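Local structure of plantacyanin (Spinacia oleracea, 1F56) at residues Pro77-Gly81 against Gly82-Ile86; Phe27-Lys31 against Gly32-Val36; Arg54-Ser58 against Gly59-Ile63. The protein binds a single copper ion in a type 1 (blue) cupredoxin site and probably serves as a small electron-transfer protein in the plant. All coordinates share one frame; numbering follows the deposited sequence.

Contact 1 of 3, residues Pro77-Gly81 against Gly82-Ile86; sequences PGHCG and GGMKI. With CU1 (copper (I) ion), chain F; SO4 (sulfate ion), chain D.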
ATOM      1  N   PRO A  77     -13.564  -6.632   0.737  1.00 23.35           N
ATOM      2  CA  PRO A  77     -14.794  -5.952   0.310  1.00 21.99           C
ATOM      3  C   PRO A  77     -15.072  -4.657   1.043  1.00 18.53           C
ATOM      4  O   PRO A  77     -15.154  -4.649   2.258  1.00 21.18           O
ATOM      5  CB  PRO A  77     -15.878  -6.989   0.578  1.00 23.39           C
ATOM      6  CG  PRO A  77     -15.159  -8.277   0.429  1.00 17.77           C
ATOM      7  CD  PRO A  77     -13.846  -8.034   1.104  1.00 17.65           C
ATOM      8  N   GLY A  78     -15.233  -3.572   0.286  1.00 18.96           N
ATOM      9  CA  GLY A  78     -15.511  -2.271   0.868  1.00 17.11           C
ATOM     10  C   GLY A  78     -14.303  -1.470   1.358  1.00 18.19           C
ATOM     11  O   GLY A  78     -14.402  -0.262   1.575  1.00 16.52           O
ATOM     12  N   HIS A  79     -13.142  -2.098   1.510  1.00 19.01           N
ATOM     13  CA  HIS A  79     -11.995  -1.346   2.030  1.00 14.77           C
ATOM     14  C   HIS A  79     -11.320  -0.383   1.056  1.00 17.69           C
ATOM     15  O   HIS A  79     -10.980   0.750   1.427  1.00 17.51           O
ATOM     16  CB  HIS A  79     -10.956  -2.298   2.622  1.00 11.80           C
ATOM     17  CG  HIS A  79     -11.436  -3.034   3.832  1.00 13.44           C
ATOM     18  ND1 HIS A  79     -10.586  -3.449   4.832  1.00 16.49           N
ATOM     19  CD2 HIS A  79     -12.668  -3.481   4.177  1.00 12.67           C
ATOM     20  CE1 HIS A  79     -11.267  -4.123   5.739  1.00 14.61           C
ATOM     21  NE2 HIS A  79     -12.533  -4.157   5.367  1.00 18.70           N
ATOM     22  N   CYS A  80     -11.104  -0.807  -0.185  1.00 14.55           N
ATOM     23  CA  CYS A  80     -10.471   0.093  -1.153  1.00 13.11           C
ATOM     24  C   CYS A  80     -11.425   1.274  -1.425  1.00 17.27           C
ATOM     25  O   CYS A  80     -11.014   2.436  -1.457  1.00 17.68           O
ATOM     26  CB  CYS A  80     -10.170  -0.673  -2.439  1.00 13.07           C
ATOM     27  SG  CYS A  80      -9.204   0.219  -3.700  1.00 15.72           S
ATOM     28  N   GLY A  81     -12.706   0.969  -1.615  1.00 15.13           N
ATOM     29  CA  GLY A  81     -13.684   2.020  -1.853  1.00 21.16           C
ATOM     30  C   GLY A  81     -13.770   2.932  -0.638  1.00 25.04           C
ATOM     31  O   GLY A  81     -14.131   4.098  -0.754  1.00 27.95           O
ATOM     32  N   GLY A  82     -13.427   2.397   0.529  1.00 24.09           N
ATOM     33  CA  GLY A  82     -13.465   3.185   1.748  1.00 21.43           C
ATOM     34  C   GLY A  82     -12.217   4.031   1.930  1.00 25.70           C
ATOM     35  O   GLY A  82     -12.052   4.690   2.961  1.00 25.87           O
ATOM     36  N   GLY A  83     -11.328   4.002   0.938  1.00 20.09           N
ATOM     37  CA  GLY A  83     -10.119   4.800   1.016  1.00 22.57           C
ATOM     38  C   GLY A  83      -8.815   4.062   1.276  1.00 22.36           C
ATOM     39  O   GLY A  83      -7.750   4.681   1.346  1.00 20.48           O
ATOM     40  N   MET A  84      -8.872   2.747   1.435  1.00 20.78           N
ATOM     41  CA  MET A  84      -7.638   2.025   1.675  1.00 20.51           C
ATOM     42  C   MET A  84      -6.845   1.792   0.387  1.00 18.61           C
ATOM     43  O   MET A  84      -6.839   0.704  -0.186  1.00 13.70           O
ATOM     44  CB  MET A  84      -7.912   0.706   2.392  1.00 25.51           C
ATOM     45  CG  MET A  84      -8.239   0.884   3.861  1.00 25.83           C
ATOM     46  SD  MET A  84      -8.105  -0.651   4.797  1.00 22.54           S
ATOM     47  CE  MET A  84      -6.340  -0.610   5.331  1.00 20.30           C
ATOM     48  N   LYS A  85      -6.177   2.840  -0.067  1.00 16.81           N
ATOM     49  CA  LYS A  85      -5.355   2.745  -1.272  1.00 21.28           C
ATOM     50  C   LYS A  85      -4.377   3.919  -1.248  1.00 23.24           C
ATOM     51  O   LYS A  85      -4.725   4.998  -0.755  1.00 20.23           O
ATOM     52  CB  LYS A  85      -6.235   2.845  -2.530  1.00 12.87           C
ATOM     53  CG  LYS A  85      -6.958   4.183  -2.611  1.00 22.17           C
ATOM     54  CD  LYS A  85      -7.349   4.560  -4.024  1.00 36.72           C
ATOM     55  CE  LYS A  85      -8.546   3.800  -4.529  1.00 39.87           C
ATOM     56  NZ  LYS A  85      -8.944   4.306  -5.881  1.00 39.24           N
ATOM     57  N   ILE A  86      -3.159   3.712  -1.744  1.00 18.07           N
ATOM     58  CA  ILE A  86      -2.196   4.800  -1.812  1.00 15.47           C
ATOM     59  C   ILE A  86      -1.284   4.652  -3.008  1.00 18.60           C
ATOM     60  O   ILE A  86      -1.006   3.542  -3.474  1.00 14.49           O
ATOM     61  CB  ILE A  86      -1.286   4.912  -0.569  1.00 27.29           C
ATOM     62  CG1 ILE A  86      -0.614   3.576  -0.280  1.00 20.34           C
ATOM     63  CG2 ILE A  86      -2.077   5.429   0.611  1.00 44.31           C
ATOM     64  CD1 ILE A  86       0.421   3.659   0.845  1.00 28.69           C
TER
HETATM   65 CU   CU1 F  92      -8.579  -3.324   4.680  1.00 21.91          CU
HETATM   66  S   SO4 D 301     -14.881  -1.727  -2.802  1.00 24.54           S
HETATM   67  O1  SO4 D 301     -14.069  -1.998  -4.013  1.00 17.40           O
HETATM   68  O2  SO4 D 301     -15.675  -2.910  -2.421  1.00 32.75           O
HETATM   69  O3  SO4 D 301     -13.978  -1.396  -1.686  1.00 30.23           O
HETATM   70  O4  SO4 D 301     -15.796  -0.613  -3.088  1.00 26.53           O
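His79 and Met84 approach the copper ion side by side, the imidazole through ND1 at 2.0 Å from CU and the thioether through SD at 2.7 Å from CU. The longer sulfur bond is that of the axial methionine of a type 1 copper site, which His34 and Cys74 complete. Met84 SD lies 3.7 Å from His79 ND1, oblique to the ring, a closeness that comes from their common bond to CU. In Met84, CG stands anti to the carbonyl carbon (chi1 -75°) and the chain runs on nearly extended to SD, which carries the sulfur to the metal; the bend at chi3 (90°) turns the methyl CE alone.

Behind the ligands, the backbone sets their spacing. Met84 N donates to His79 O at 2.9 Å, a fairly straight bond that ties one ligand's main chain directly to the other's. Inside this loop lies a type I turn from Cys80 to Gly83, closed by Gly83 N to Cys80 O at 2.9 Å. Gly78 and Gly83 adopt positive phi angles at which a CB would press on the preceding carbonyl oxygen. A sulfate, probably from the crystallisation liquor, is bound by the N-H groups of Gly78 and Gly81, the latter's N at 2.7 Å from O3.

On another side of the loop, Lys85 CE packs on Cys80 SG at 3.7 Å. That sulfur forms the disulfide with Cys47, while Lys85 NZ bonds to Tyr44 O. Residues 77-84 lie in the ligand loop after strand 68-73, and Lys85 and Ile86 begin strand 85-90: Cys80 and Lys85 lean on Ile73, and Ile86 pairs with Phe72 as strand 85-90 runs antiparallel to 68-73.

Contact 2 of 3, residues Phe27-Lys31 against Gly32-Val36; sequences FKYIK and GQHNV. With CU1 (copper (I) ion), chain F.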
ATOM      1  N   PHE A  27       3.947  -1.539   6.618  1.00 16.85           N
ATOM      2  CA  PHE A  27       2.505  -1.434   6.801  1.00 14.27           C
ATOM      3  C   PHE A  27       2.124  -2.102   8.123  1.00 17.55           C
ATOM      4  O   PHE A  27       2.322  -3.317   8.319  1.00 15.17           O
ATOM      5  CB  PHE A  27       1.759  -2.093   5.629  1.00 15.49           C
ATOM      6  CG  PHE A  27       1.936  -1.373   4.321  1.00 12.64           C
ATOM      7  CD1 PHE A  27       3.093  -1.553   3.562  1.00 11.89           C
ATOM      8  CD2 PHE A  27       0.960  -0.496   3.860  1.00 16.63           C
ATOM      9  CE1 PHE A  27       3.278  -0.868   2.361  1.00 19.97           C
ATOM     10  CE2 PHE A  27       1.130   0.200   2.653  1.00 10.93           C
ATOM     11  CZ  PHE A  27       2.297   0.009   1.904  1.00 15.68           C
ATOM     12  N   LYS A  28       1.573  -1.298   9.027  1.00 19.72           N
ATOM     13  CA  LYS A  28       1.198  -1.779  10.348  1.00 21.02           C
ATOM     14  C   LYS A  28      -0.301  -1.769  10.552  1.00 20.47           C
ATOM     15  O   LYS A  28      -0.968  -0.758  10.284  1.00 18.82           O
ATOM     16  CB  LYS A  28       1.885  -0.936  11.427  1.00 26.64           C
ATOM     17  CG  LYS A  28       3.406  -0.995  11.347  1.00 28.92           C
ATOM     18  CD  LYS A  28       4.057  -0.589  12.652  1.00 36.42           C
ATOM     19  CE  LYS A  28       5.506  -1.037  12.684  1.00 40.21           C
ATOM     20  NZ  LYS A  28       6.168  -0.721  13.976  1.00 46.91           N
ATOM     21  N   TYR A  29      -0.813  -2.914  11.016  1.00 15.96           N
ATOM     22  CA  TYR A  29      -2.238  -3.109  11.261  1.00 15.29           C
ATOM     23  C   TYR A  29      -2.426  -4.459  11.960  1.00 18.60           C
ATOM     24  O   TYR A  29      -1.454  -5.195  12.178  1.00 14.74           O
ATOM     25  CB  TYR A  29      -3.007  -3.098   9.932  1.00 15.31           C
ATOM     26  CG  TYR A  29      -2.492  -4.126   8.941  1.00 15.45           C
ATOM     27  CD1 TYR A  29      -1.392  -3.854   8.127  1.00 15.29           C
ATOM     28  CD2 TYR A  29      -3.082  -5.392   8.847  1.00 14.55           C
ATOM     29  CE1 TYR A  29      -0.890  -4.823   7.239  1.00  9.71           C
ATOM     30  CE2 TYR A  29      -2.581  -6.369   7.965  1.00 15.05           C
ATOM     31  CZ  TYR A  29      -1.489  -6.075   7.170  1.00 21.69           C
ATOM     32  OH  TYR A  29      -0.988  -7.034   6.317  1.00 15.78           O
ATOM     33  N   ILE A  30      -3.663  -4.790  12.318  1.00 14.24           N
ATOM     34  CA  ILE A  30      -3.911  -6.054  13.003  1.00 14.86           C
ATOM     35  C   ILE A  30      -4.078  -7.160  11.972  1.00 22.23           C
ATOM     36  O   ILE A  30      -4.955  -7.101  11.096  1.00 18.16           O
ATOM     37  CB  ILE A  30      -5.195  -6.007  13.887  1.00 27.60           C
ATOM     38  CG1 ILE A  30      -5.006  -5.045  15.059  1.00 21.06           C
ATOM     39  CG2 ILE A  30      -5.483  -7.391  14.459  1.00 21.79           C
ATOM     40  CD1 ILE A  30      -6.281  -4.791  15.862  1.00 33.35           C
ATOM     41  N   LYS A  31      -3.219  -8.167  12.075  1.00 22.69           N
ATOM     42  CA  LYS A  31      -3.244  -9.306  11.169  1.00 23.42           C
ATOM     43  C   LYS A  31      -4.655  -9.888  11.053  1.00 22.68           C
ATOM     44  O   LYS A  31      -5.284 -10.193  12.058  1.00 18.96           O
ATOM     45  CB  LYS A  31      -2.279 -10.378  11.688  1.00 18.48           C
ATOM     46  CG  LYS A  31      -2.184 -11.616  10.824  1.00 30.64           C
ATOM     47  CD  LYS A  31      -1.284 -12.644  11.491  1.00 36.29           C
ATOM     48  CE  LYS A  31      -1.122 -13.879  10.641  1.00 45.22           C
ATOM     49  NZ  LYS A  31      -0.219 -14.844  11.320  1.00 66.72           N
ATOM     50  N   GLY A  32      -5.147 -10.033   9.825  1.00 23.89           N
ATOM     51  CA  GLY A  32      -6.466 -10.595   9.623  1.00 21.14           C
ATOM     52  C   GLY A  32      -7.542  -9.582   9.313  1.00 23.13           C
ATOM     53  O   GLY A  32      -8.560  -9.920   8.708  1.00 24.39           O
ATOM     54  N   GLN A  33      -7.326  -8.335   9.705  1.00 24.25           N
ATOM     55  CA  GLN A  33      -8.319  -7.287   9.476  1.00 21.54           C
ATOM     56  C   GLN A  33      -8.165  -6.552   8.158  1.00 21.67           C
ATOM     57  O   GLN A  33      -9.105  -5.887   7.697  1.00 19.35           O
ATOM     58  CB  GLN A  33      -8.288  -6.282  10.629  1.00 24.36           C
ATOM     59  CG  GLN A  33      -8.747  -6.887  11.953  1.00 36.91           C
ATOM     60  CD  GLN A  33      -9.068  -5.838  13.004  1.00 39.52           C
ATOM     61  OE1 GLN A  33      -9.605  -6.158  14.065  1.00 38.86           O
ATOM     62  NE2 GLN A  33      -8.736  -4.580  12.712  1.00 39.17           N
ATOM     63  N   HIS A  34      -6.979  -6.665   7.566  1.00 14.88           N
ATOM     64  CA  HIS A  34      -6.671  -6.025   6.284  1.00 18.63           C
ATOM     65  C   HIS A  34      -5.567  -6.826   5.592  1.00 16.89           C
ATOM     66  O   HIS A  34      -5.037  -7.799   6.137  1.00 20.05           O
ATOM     67  CB  HIS A  34      -6.112  -4.594   6.488  1.00 10.90           C
ATOM     68  CG  HIS A  34      -7.022  -3.669   7.230  1.00  8.01           C
ATOM     69  ND1 HIS A  34      -8.120  -3.078   6.648  1.00 13.15           N
ATOM     70  CD2 HIS A  34      -7.008  -3.251   8.518  1.00 13.74           C
ATOM     71  CE1 HIS A  34      -8.752  -2.342   7.546  1.00 16.81           C
ATOM     72  NE2 HIS A  34      -8.099  -2.431   8.690  1.00 14.93           N
ATOM     73  N   ASN A  35      -5.228  -6.392   4.388  1.00 16.78           N
ATOM     74  CA  ASN A  35      -4.123  -6.962   3.645  1.00 14.67           C
ATOM     75  C   ASN A  35      -3.541  -5.819   2.818  1.00 14.36           C
ATOM     76  O   ASN A  35      -4.123  -4.717   2.761  1.00 10.61           O
ATOM     77  CB  ASN A  35      -4.575  -8.144   2.770  1.00 17.29           C
ATOM     78  CG  ASN A  35      -5.450  -7.733   1.615  1.00 23.62           C
ATOM     79  OD1 ASN A  35      -5.752  -6.559   1.420  1.00 34.52           O
ATOM     80  ND2 ASN A  35      -5.863  -8.718   0.827  1.00 29.28           N
ATOM     81  N   VAL A  36      -2.365  -6.051   2.234  1.00 15.01           N
ATOM     82  CA  VAL A  36      -1.709  -5.063   1.394  1.00 14.42           C
ATOM     83  C   VAL A  36      -1.410  -5.744   0.060  1.00 14.34           C
ATOM     84  O   VAL A  36      -0.680  -6.721   0.012  1.00 15.53           O
ATOM     85  CB  VAL A  36      -0.381  -4.584   1.996  1.00 20.37           C
ATOM     86  CG1 VAL A  36       0.215  -3.492   1.108  1.00 18.55           C
ATOM     87  CG2 VAL A  36      -0.607  -4.089   3.428  1.00 22.14           C
TER
HETATM   88 CU   CU1 F  92      -8.579  -3.324   4.680  1.00 21.91          CU
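The Tyr29 ring and the His34 side chain run antiparallel past one another within the loop that leads from strand 24-28 to strand 36-39 of the cupredoxin barrel and supplies the first histidine ligand of the copper. The phenol lies obliquely beside the His34 carbonyl, with Tyr29 CE2 3.4 Å from His34 O, and its CD2 lies against His34 CB. Tyr29 CG sits between its backbone N and carbonyl carbon (chi1 56°), and with this torsion the ring lies alongside residues 34-36. Further along the ring, Tyr29 CE1 rests on Val36 CG2 at 3.9 Å, and Tyr29 OH is hydrogen-bonded to Asp61 OD2. With an alanine here, Asp61 OD2 would probably be left without its hydroxyl partner, and a gap would be likely beside His34 CB and Val36 CG2.

Both methyls of Val36 meet Phe27. CG1 stands over the centre of the phenyl ring, 3.9 Å from the centroid and only 3° off the ring normal, a CH-pi contact, while CG2, the methyl that also meets Tyr29, touches Phe27 CB.

At the tip of the loop the chain reverses through Gly32, whose positive phi suits glycine, and Gln33 N donates to Ile30 O at 3.0 Å. The Ile30 and Gln33 side chains run side by side there, the amide lying along the isoleucine branches. Asn35 turns away from Tyr29, its ND2 bonded to Ser75 OG. On the metal side, the His34 ring presents ND1 to the copper ion, with ND1 2.0 Å from CU.

Contact 3 of 3, residues Arg54-Ser58 against Gly59-Ile63; sequences RTYSS and GQDRI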
ATOM      1  N   ARG A  54       0.933  -9.334  -5.892  1.00 10.63           N
ATOM      2  CA  ARG A  54       1.450  -9.876  -4.643  1.00 11.51           C
ATOM      3  C   ARG A  54       0.709  -9.354  -3.428  1.00 14.53           C
ATOM      4  O   ARG A  54       0.475  -8.158  -3.299  1.00 16.66           O
ATOM      5  CB  ARG A  54       2.958  -9.596  -4.526  1.00 15.17           C
ATOM      6  CG  ARG A  54       3.757 -10.279  -5.656  1.00 21.13           C
ATOM      7  CD  ARG A  54       5.256 -10.345  -5.406  1.00 31.02           C
ATOM      8  NE  ARG A  54       5.973 -10.953  -6.534  1.00 23.36           N
ATOM      9  CZ  ARG A  54       5.870 -12.222  -6.919  1.00 22.30           C
ATOM     10  NH1 ARG A  54       5.076 -13.063  -6.281  1.00 25.45           N
ATOM     11  NH2 ARG A  54       6.575 -12.657  -7.952  1.00 31.73           N
ATOM     12  N   THR A  55       0.340 -10.272  -2.546  1.00 11.33           N
ATOM     13  CA  THR A  55      -0.392  -9.952  -1.315  1.00 14.19           C
ATOM     14  C   THR A  55       0.514 -10.101  -0.082  1.00 12.33           C
ATOM     15  O   THR A  55       1.367 -10.989  -0.031  1.00 12.51           O
ATOM     16  CB  THR A  55      -1.642 -10.885  -1.172  1.00 11.98           C
ATOM     17  OG1 THR A  55      -2.644 -10.465  -2.104  1.00 17.97           O
ATOM     18  CG2 THR A  55      -2.226 -10.832   0.226  1.00 24.22           C
ATOM     19  N   TYR A  56       0.340  -9.201   0.886  1.00 10.11           N
ATOM     20  CA  TYR A  56       1.103  -9.216   2.138  1.00 14.39           C
ATOM     21  C   TYR A  56       0.036  -9.172   3.225  1.00 12.82           C
ATOM     22  O   TYR A  56      -0.927  -8.405   3.130  1.00 15.23           O
ATOM     23  CB  TYR A  56       2.057  -8.016   2.218  1.00 12.64           C
ATOM     24  CG  TYR A  56       3.054  -7.955   1.078  1.00 13.88           C
ATOM     25  CD1 TYR A  56       2.725  -7.340  -0.143  1.00 17.53           C
ATOM     26  CD2 TYR A  56       4.299  -8.560   1.188  1.00 13.28           C
ATOM     27  CE1 TYR A  56       3.616  -7.343  -1.212  1.00 13.58           C
ATOM     28  CE2 TYR A  56       5.192  -8.568   0.120  1.00 22.08           C
ATOM     29  CZ  TYR A  56       4.847  -7.966  -1.071  1.00 13.49           C
ATOM     30  OH  TYR A  56       5.716  -8.027  -2.137  1.00 16.85           O
ATOM     31  N   SER A  57       0.191  -9.989   4.259  1.00 16.24           N
ATOM     32  CA  SER A  57      -0.859 -10.079   5.269  1.00 20.22           C
ATOM     33  C   SER A  57      -0.413 -10.228   6.708  1.00 18.66           C
ATOM     34  O   SER A  57      -1.212 -10.647   7.548  1.00 19.70           O
ATOM     35  CB  SER A  57      -1.752 -11.291   4.936  1.00 19.55           C
ATOM     36  OG  SER A  57      -2.083 -11.314   3.554  1.00 35.71           O
ATOM     37  N   SER A  58       0.824  -9.872   7.020  1.00 17.95           N
ATOM     38  CA  SER A  58       1.318 -10.067   8.384  1.00 21.28           C
ATOM     39  C   SER A  58       1.004  -9.000   9.428  1.00 22.93           C
ATOM     40  O   SER A  58       1.231  -9.229  10.619  1.00 22.72           O
ATOM     41  CB  SER A  58       2.827 -10.254   8.357  1.00 15.15           C
ATOM     42  OG  SER A  58       3.418  -8.992   8.156  1.00 20.18           O
ATOM     43  N   GLY A  59       0.512  -7.838   9.016  1.00 21.21           N
ATOM     44  CA  GLY A  59       0.242  -6.808  10.006  1.00 19.55           C
ATOM     45  C   GLY A  59       1.462  -5.917  10.217  1.00 19.28           C
ATOM     46  O   GLY A  59       1.382  -4.894  10.883  1.00 18.90           O
ATOM     47  N   GLN A  60       2.598  -6.324   9.657  1.00 17.46           N
ATOM     48  CA  GLN A  60       3.847  -5.559   9.726  1.00 20.28           C
ATOM     49  C   GLN A  60       4.676  -5.964   8.510  1.00 20.14           C
ATOM     50  O   GLN A  60       5.774  -6.509   8.633  1.00 18.58           O
ATOM     51  CB  GLN A  60       4.620  -5.855  11.019  1.00 19.82           C
ATOM     52  CG  GLN A  60       4.482  -7.275  11.519  1.00 39.70           C
ATOM     53  CD  GLN A  60       5.436  -7.577  12.656  1.00 56.79           C
ATOM     54  OE1 GLN A  60       5.573  -6.785  13.594  1.00 49.32           O
ATOM     55  NE2 GLN A  60       6.098  -8.729  12.581  1.00 59.33           N
ATOM     56  N   ASP A  61       4.118  -5.679   7.336  1.00 15.64           N
ATOM     57  CA  ASP A  61       4.717  -6.020   6.060  1.00 12.45           C
ATOM     58  C   ASP A  61       5.774  -5.009   5.624  1.00 17.20           C
ATOM     59  O   ASP A  61       5.505  -3.810   5.566  1.00 13.48           O
ATOM     60  CB  ASP A  61       3.606  -6.109   4.999  1.00 21.46           C
ATOM     61  CG  ASP A  61       2.462  -7.012   5.434  1.00 14.25           C
ATOM     62  OD1 ASP A  61       2.739  -8.188   5.749  1.00 11.71           O
ATOM     63  OD2 ASP A  61       1.297  -6.560   5.481  1.00 18.88           O
ATOM     64  N   ARG A  62       6.973  -5.507   5.326  1.00 13.86           N
ATOM     65  CA  ARG A  62       8.080  -4.674   4.882  1.00 21.71           C
ATOM     66  C   ARG A  62       8.148  -4.742   3.370  1.00 20.11           C
ATOM     67  O   ARG A  62       8.420  -5.788   2.801  1.00 20.42           O
ATOM     68  CB  ARG A  62       9.408  -5.170   5.454  1.00 24.85           C
ATOM     69  CG  ARG A  62       9.593  -4.889   6.924  1.00 33.81           C
ATOM     70  CD  ARG A  62      10.947  -5.374   7.401  1.00 43.50           C
ATOM     71  NE  ARG A  62      11.452  -4.533   8.480  1.00 62.24           N
ATOM     72  CZ  ARG A  62      12.096  -3.384   8.293  1.00 61.10           C
ATOM     73  NH1 ARG A  62      12.321  -2.943   7.064  1.00 64.74           N
ATOM     74  NH2 ARG A  62      12.500  -2.670   9.337  1.00 66.99           N
ATOM     75  N   ILE A  63       7.909  -3.617   2.721  1.00 21.66           N
ATOM     76  CA  ILE A  63       7.939  -3.580   1.275  1.00 16.65           C
ATOM     77  C   ILE A  63       8.862  -2.460   0.784  1.00 16.67           C
ATOM     78  O   ILE A  63       8.731  -1.305   1.191  1.00 13.88           O
ATOM     79  CB  ILE A  63       6.523  -3.353   0.731  1.00 19.24           C
ATOM     80  CG1 ILE A  63       5.592  -4.448   1.266  1.00 17.42           C
ATOM     81  CG2 ILE A  63       6.543  -3.343  -0.795  1.00 16.25           C
ATOM     82  CD1 ILE A  63       4.163  -4.330   0.773  1.00 16.68           C
TER
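A tight connection between strands 54-56 and 60-64, entering the latter through a classic beta bulge, is held by one carboxylate oxygen of Asp61. Its OD1 accepts two bonds from Ser58: the backbone N arrives at 2.8 Å on the syn lone pair, and OG at 2.6 Å from above the carboxylate plane. Ser58 OG lies between its backbone N and carbonyl carbon (chi1 76°), where it can donate to Asp61 and also accept from Gln60 N at 3.2 Å. The serine hydroxyl is therefore held from two directions, and the carboxylate is fixed in rotation, the more so because OD2 is bonded to Tyr29 OH. Tyr56 CB packs on the flat carboxylate, 3.4 Å from Asp61 CG.

Further from the turn, Ile63 CD1 lies over one face of the Tyr56 ring, offset toward the rim, at 3.7 Å from the centroid, a CH-pi contact that joins the two strands' side chains. Gly59, with positive phi, makes the bend between Ser58 and Gln60. Gln60 and Asp61 both face Phe27 of strand 24-28, the two-against-one pairing that defines the classic bulge.

Overall arrangement
Along the chain the order is contact 2, contact 3, contact 1, all within the plastocyanin-like domain. Contacts 1 and 2, with centres 13 Å apart, meet at the copper ion. Contacts 2 and 3 lie closer, centres 8 Å apart: strands 24-28 and 60-64 are neighbours in one sheet, Val36 O and Tyr56 N bond between strands 36-39 and 54-56 of the other, and Tyr29 meets Asp61. Contacts 1 and 3 do not touch, their nearest atoms being about 9 Å apart, yet they reach opposite outer strands, 85-90 and 54-56, of the same four-stranded sheet. Contact 2, running from the three-stranded sheet to this one, touches both, as expected of a compact cupredoxin.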